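Local structure of phage related exonuclease (Haemophilus somnus 129PT, 3K93) at residues 135-140 and 155-160; 43-48 and 216-221. The protein probably degrades DNA as a phage-type exonuclease of the PD-(D/E)XK nuclease superfamily, to which lambda exonuclease also belongs. All coordinates share one frame; numbering follows the deposited sequence.

How the interactions relate
Interaction 1 lies in the nuclease core, with its centre about 7 Å from that of the chain, whereas interaction 2 lies about 22 Å out, where the two long helices 35-50 and 198-221 meet. Their centres are about 29 Å apart and their nearest atoms about 11 Å, so they do not touch. The bound sodium ion, at the site formed by D100, D111 and T112, is about 7 Å from the Y137 side chain of interaction 1. A subunit interface relates the pair indirectly: I118 and H121 lie against L159 of interaction 1 within one chain, and the same two residues of a second subunit receive K46 of interaction 2 through their backbone carbonyls.

Interaction 1 (135-140 and 155-160); sequences AGYDIQ and IDFVLF
Y137 leans over the strand and meets two side chains of it, I155 with its CB and F157 with the edge of its ring. I155 supplies its outermost methyl: an extended chi2 of 158° carries CD1 out to 3.8 Å from Y137 CB. Further along, F157 CE1 comes up near the plane of the tyrosine ring, at its edge, 3.9 Å from Y137 CE2, while the two side chains run at a slant to each other. The aromatic groups are buttressed from within their own segments. A135 CB sits over the centre of the Y137 ring, 3.5 Å above its plane, and I155 CG2 covers one face of F157 nearer the rim. Between A135 and Y137 the chain turns at G136, which closes a Schellman motif at the end of one helix and serves as N-cap of the next. K113 makes a cation-pi contact with Y137 and also donates to Q140 OE1; it follows D111 and T112 of the sodium site, and this D-T-K sequence fits the family's D/E-x-K signature. The contact thus pins the start of helix 137-148 to strand 152-158, which runs between strands 108-114 and 189-195 and closes a beta-alpha-beta crossover.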
loop_
_atom_site.group_PDB
_atom_site.type_symbol
_atom_site.label_atom_id
_atom_site.label_comp_id
_atom_site.label_asym_id
_atom_site.label_seq_id
_atom_site.Cartn_x
_atom_site.Cartn_y
_atom_site.Cartn_z
ATOM N N ALA A 135 -6.482 14.259 4.672
ATOM C CA ALA A 135 -5.390 14.934 3.968
ATOM C C ALA A 135 -4.650 15.947 4.856
ATOM O O ALA A 135 -3.638 16.451 4.444
ATOM C CB ALA A 135 -5.869 15.600 2.729
ATOM N N GLY A 136 -5.163 16.219 6.053
ATOM C CA GLY A 136 -4.607 17.208 6.941
ATOM C C GLY A 136 -4.930 18.662 6.632
ATOM O O GLY A 136 -4.291 19.568 7.181
ATOM N N TYR A 137 -5.907 18.909 5.769
ATOM C CA TYR A 137 -6.233 20.287 5.406
ATOM C C TYR A 137 -6.853 21.041 6.530
ATOM O O TYR A 137 -6.720 22.249 6.592
ATOM C CB TYR A 137 -7.153 20.347 4.226
ATOM C CG TYR A 137 -6.649 19.672 2.977
ATOM C CD1 TYR A 137 -5.287 19.673 2.644
ATOM C CD2 TYR A 137 -7.544 19.069 2.088
ATOM C CE1 TYR A 137 -4.842 19.089 1.473
ATOM C CE2 TYR A 137 -7.088 18.446 0.911
ATOM C CZ TYR A 137 -5.756 18.474 0.618
ATOM O OH TYR A 137 -5.272 17.889 -0.501
ATOM N N ASP A 138 -7.549 20.355 7.430
ATOM C CA ASP A 138 -8.055 21.042 8.619
ATOM C C ASP A 138 -6.933 21.713 9.424
ATOM O O ASP A 138 -7.040 22.873 9.793
ATOM C CB ASP A 138 -8.918 20.125 9.503
ATOM C CG ASP A 138 -8.294 18.749 9.770
ATOM O OD1 ASP A 138 -7.179 18.438 9.312
ATOM O OD2 ASP A 138 -8.942 17.953 10.463
ATOM N N ILE A 139 -5.835 20.999 9.633
ATOM C CA ILE A 139 -4.701 21.515 10.408
ATOM C C ILE A 139 -3.986 22.616 9.601
ATOM O O ILE A 139 -3.538 23.632 10.156
ATOM C CB ILE A 139 -3.675 20.403 10.722
ATOM C CG1 ILE A 139 -4.346 19.193 11.399
ATOM C CG2 ILE A 139 -2.615 20.925 11.641
ATOM C CD1 ILE A 139 -5.090 19.578 12.722
ATOM N N GLN A 140 -3.888 22.404 8.295
ATOM C CA GLN A 140 -3.325 23.421 7.412
ATOM C C GLN A 140 -4.076 24.743 7.574
ATOM O O GLN A 140 -3.452 25.814 7.610
ATOM C CB GLN A 140 -3.393 22.956 5.964
ATOM C CG GLN A 140 -2.805 23.896 4.913
ATOM C CD GLN A 140 -3.147 23.503 3.481
ATOM O OE1 GLN A 140 -4.052 22.703 3.250
ATOM N NE2 GLN A 140 -2.447 24.107 2.507
ATOM N N ILE A 155 -12.545 25.465 2.927
ATOM C CA ILE A 155 -11.799 24.694 1.939
ATOM C C ILE A 155 -12.773 24.440 0.814
ATOM O O ILE A 155 -13.785 23.770 1.008
ATOM C CB ILE A 155 -11.321 23.351 2.512
ATOM C CG1 ILE A 155 -10.448 23.555 3.742
ATOM C CG2 ILE A 155 -10.574 22.544 1.471
ATOM C CD1 ILE A 155 -10.373 22.318 4.649
ATOM N N ASP A 156 -12.493 25.016 -0.344
ATOM C CA ASP A 156 -13.294 24.810 -1.561
ATOM C C ASP A 156 -12.667 23.683 -2.402
ATOM O O ASP A 156 -11.670 23.896 -3.104
ATOM C CB ASP A 156 -13.293 26.095 -2.396
ATOM C CG ASP A 156 -14.262 27.170 -1.875
ATOM O OD1 ASP A 156 -15.040 26.947 -0.906
ATOM O OD2 ASP A 156 -14.260 28.250 -2.491
ATOM N N PHE A 157 -13.228 22.482 -2.306
ATOM C CA PHE A 157 -12.891 21.379 -3.194
ATOM C C PHE A 157 -13.624 21.667 -4.504
ATOM O O PHE A 157 -14.844 21.792 -4.499
ATOM C CB PHE A 157 -13.389 20.061 -2.626
ATOM C CG PHE A 157 -12.659 19.627 -1.412
ATOM C CD1 PHE A 157 -11.431 19.011 -1.521
ATOM C CD2 PHE A 157 -13.192 19.814 -0.161
ATOM C CE1 PHE A 157 -10.748 18.606 -0.396
ATOM C CE2 PHE A 157 -12.508 19.398 0.967
ATOM C CZ PHE A 157 -11.293 18.814 0.851
ATOM N N VAL A 158 -12.856 21.754 -5.604
ATOM C CA VAL A 158 -13.375 22.124 -6.910
ATOM C C VAL A 158 -12.900 21.155 -7.993
ATOM O O VAL A 158 -11.699 20.814 -8.071
ATOM C CB VAL A 158 -12.989 23.566 -7.266
ATOM C CG1 VAL A 158 -13.738 24.540 -6.369
ATOM C CG2 VAL A 158 -11.497 23.774 -7.143
ATOM N N LEU A 159 -13.842 20.678 -8.807
ATOM C CA LEU A 159 -13.565 19.761 -9.920
ATOM C C LEU A 159 -13.755 20.487 -11.231
ATOM O O LEU A 159 -14.889 20.879 -11.585
ATOM C CB LEU A 159 -14.510 18.538 -9.889
ATOM C CG LEU A 159 -14.266 17.535 -11.017
ATOM C CD1 LEU A 159 -12.828 16.959 -10.970
ATOM C CD2 LEU A 159 -15.343 16.392 -11.046
ATOM N N PHE A 160 -12.648 20.676 -11.947
ATOM C CA PHE A 160 -12.680 21.161 -13.298
ATOM C C PHE A 160 -12.196 20.025 -14.182
ATOM O O PHE A 160 -11.510 19.117 -13.704
ATOM C CB PHE A 160 -11.686 22.335 -13.476
ATOM C CG PHE A 160 -12.009 23.559 -12.653
ATOM C CD1 PHE A 160 -13.075 24.373 -12.990
ATOM C CD2 PHE A 160 -11.226 23.913 -11.569
ATOM C CE1 PHE A 160 -13.383 25.495 -12.253
ATOM C CE2 PHE A 160 -11.535 25.079 -10.819
ATOM C CZ PHE A 160 -12.617 25.858 -11.172
#

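Interaction 2 (43-48 and 216-221); sequences EMAKFD and DQLISE
A45, on helix 35-50, faces L218 and I219 of helix 198-221 with its single methyl, and the backbones come close here: the CA atoms of A45 and I219 are 6.8 Å apart. Where the second segment starts, the carbonyl oxygen D216 O is gripped twice, by S220 N and, over 3.0 Å, by S220 OG, which arrive from opposite faces of its plane. Just before it, Y215 OH is hydrogen-bonded to D48 OD2, a polar tie between the same two helices. L218 then makes the closest approach: its CD1 lies 3.8 Å from A45 CB, and its own CB is 4.1 Å from that same methyl. The extended chi2 (180°) carries CD1 out toward helix 35-50, where L218 also rests on R42. This pairing joins helix 35-50 to the C-terminal helix at an edge of the subunit, and F124 of a second subunit packs on both A45 and L218. The assembly has three chains, as does the ring of lambda exonuclease. One residue on, I219 buries more surface than L218 does; it bends its tip toward A45, with CD1 4.5 Å from A45 CB, and spreads over L49, N3 and Y6. The side chain of S220 touches N3 as well. E221 returns to the subunit boundary: its OE1 accepts from T125 N of the second subunit, whose E127 forms a salt bridge with K46.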
loop_
_atom_site.group_PDB
_atom_site.type_symbol
_atom_site.label_atom_id
_atom_site.label_comp_id
_atom_site.label_asym_id
_atom_site.label_seq_id
_atom_site.Cartn_x
_atom_site.Cartn_y
_atom_site.Cartn_z
ATOM N N GLU A 43 12.914 13.795 6.435
ATOM C CA GLU A 43 12.848 14.233 5.045
ATOM C C GLU A 43 13.159 15.724 4.946
ATOM O O GLU A 43 13.830 16.186 3.989
ATOM C CB GLU A 43 11.480 13.964 4.434
ATOM C CG GLU A 43 11.158 12.508 4.263
ATOM C CD GLU A 43 9.764 12.250 3.638
ATOM O OE1 GLU A 43 8.887 13.113 3.722
ATOM O OE2 GLU A 43 9.555 11.155 3.089
HETATM N N MSE A 44 12.683 16.473 5.929
HETATM C CA MSE A 44 12.944 17.903 5.978
HETATM C C MSE A 44 14.426 18.119 6.235
HETATM O O MSE A 44 15.026 18.959 5.583
HETATM C CB MSE A 44 12.091 18.587 7.066
HETATM C CG MSE A 44 10.565 18.535 6.785
HETATM SE SE MSE A 44 9.494 18.920 8.407
HETATM C CE MSE A 44 7.765 18.344 7.779
ATOM N N ALA A 45 15.017 17.386 7.190
ATOM C CA ALA A 45 16.455 17.506 7.452
ATOM C C ALA A 45 17.276 17.177 6.188
ATOM O O ALA A 45 18.191 17.900 5.858
ATOM C CB ALA A 45 16.879 16.623 8.618
ATOM N N LYS A 46 16.930 16.100 5.485
ATOM C CA LYS A 46 17.696 15.699 4.295
ATOM C C LYS A 46 17.516 16.695 3.130
ATOM O O LYS A 46 18.408 16.858 2.297
ATOM C CB LYS A 46 17.317 14.291 3.837
ATOM C CG LYS A 46 17.731 13.172 4.779
ATOM C CD LYS A 46 17.417 11.785 4.180
ATOM C CE LYS A 46 17.364 10.717 5.253
ATOM N NZ LYS A 46 16.976 9.394 4.704
ATOM N N PHE A 47 16.363 17.328 3.038
ATOM C CA PHE A 47 16.229 18.389 2.064
ATOM C C PHE A 47 17.151 19.563 2.384
ATOM O O PHE A 47 17.883 20.035 1.506
ATOM C CB PHE A 47 14.791 18.903 1.934
ATOM C CG PHE A 47 14.676 20.024 0.958
ATOM C CD1 PHE A 47 14.768 19.772 -0.405
ATOM C CD2 PHE A 47 14.562 21.341 1.390
ATOM C CE1 PHE A 47 14.696 20.821 -1.344
ATOM C CE2 PHE A 47 14.492 22.436 0.456
ATOM C CZ PHE A 47 14.548 22.172 -0.900
ATOM N N ASP A 48 17.138 20.031 3.628
ATOM C CA ASP A 48 17.937 21.218 3.989
ATOM C C ASP A 48 19.440 20.906 3.984
ATOM O O ASP A 48 20.242 21.774 3.687
ATOM C CB ASP A 48 17.574 21.775 5.387
ATOM C CG ASP A 48 16.152 22.286 5.480
ATOM O OD1 ASP A 48 15.521 22.524 4.448
ATOM O OD2 ASP A 48 15.662 22.427 6.622
ATOM N N ASP A 216 17.083 19.507 15.036
ATOM C CA ASP A 216 18.397 20.009 15.446
ATOM C C ASP A 216 19.387 18.869 15.772
ATOM O O ASP A 216 20.598 18.949 15.480
ATOM C CB ASP A 216 18.256 20.914 16.684
ATOM C CG ASP A 216 17.571 22.276 16.364
ATOM O OD1 ASP A 216 17.492 22.664 15.181
ATOM O OD2 ASP A 216 17.128 22.953 17.314
ATOM N N GLN A 217 18.860 17.829 16.403
ATOM C CA GLN A 217 19.614 16.640 16.717
ATOM C C GLN A 217 20.052 15.956 15.414
ATOM O O GLN A 217 21.163 15.488 15.323
ATOM C CB GLN A 217 18.734 15.724 17.609
ATOM C CG GLN A 217 19.188 14.286 17.822
ATOM C CD GLN A 217 18.110 13.449 18.581
ATOM O OE1 GLN A 217 17.442 13.968 19.502
ATOM N NE2 GLN A 217 17.934 12.170 18.178
ATOM N N LEU A 218 19.179 15.923 14.404
ATOM C CA LEU A 218 19.545 15.292 13.140
ATOM C C LEU A 218 20.670 16.096 12.490
ATOM O O LEU A 218 21.657 15.506 12.044
ATOM C CB LEU A 218 18.351 15.157 12.187
ATOM C CG LEU A 218 17.194 14.272 12.631
ATOM C CD1 LEU A 218 16.119 14.260 11.549
ATOM C CD2 LEU A 218 17.627 12.806 13.004
ATOM N N ILE A 219 20.524 17.417 12.454
ATOM C CA ILE A 219 21.538 18.311 11.883
ATOM C C ILE A 219 22.900 18.110 12.565
ATOM O O ILE A 219 23.905 18.031 11.893
ATOM C CB ILE A 219 21.127 19.798 11.992
ATOM C CG1 ILE A 219 19.874 20.106 11.155
ATOM C CG2 ILE A 219 22.281 20.735 11.564
ATOM C CD1 ILE A 219 19.947 19.715 9.669
ATOM N N SER A 220 22.907 17.991 13.891
ATOM C CA SER A 220 24.134 17.784 14.642
ATOM C C SER A 220 24.852 16.502 14.308
ATOM O O SER A 220 26.049 16.467 14.353
ATOM C CB SER A 220 23.857 17.830 16.137
ATOM O OG SER A 220 23.477 19.155 16.435
ATOM N N GLU A 221 24.119 15.453 13.958
ATOM C CA GLU A 221 24.775 14.222 13.540
ATOM C C GLU A 221 25.558 14.401 12.233
ATOM O O GLU A 221 26.474 13.669 11.986
ATOM C CB GLU A 221 23.753 13.104 13.310
ATOM C CG GLU A 221 23.125 12.559 14.558
ATOM C CD GLU A 221 22.319 11.300 14.274
ATOM O OE1 GLU A 221 22.769 10.436 13.497
ATOM O OE2 GLU A 221 21.228 11.177 14.840
#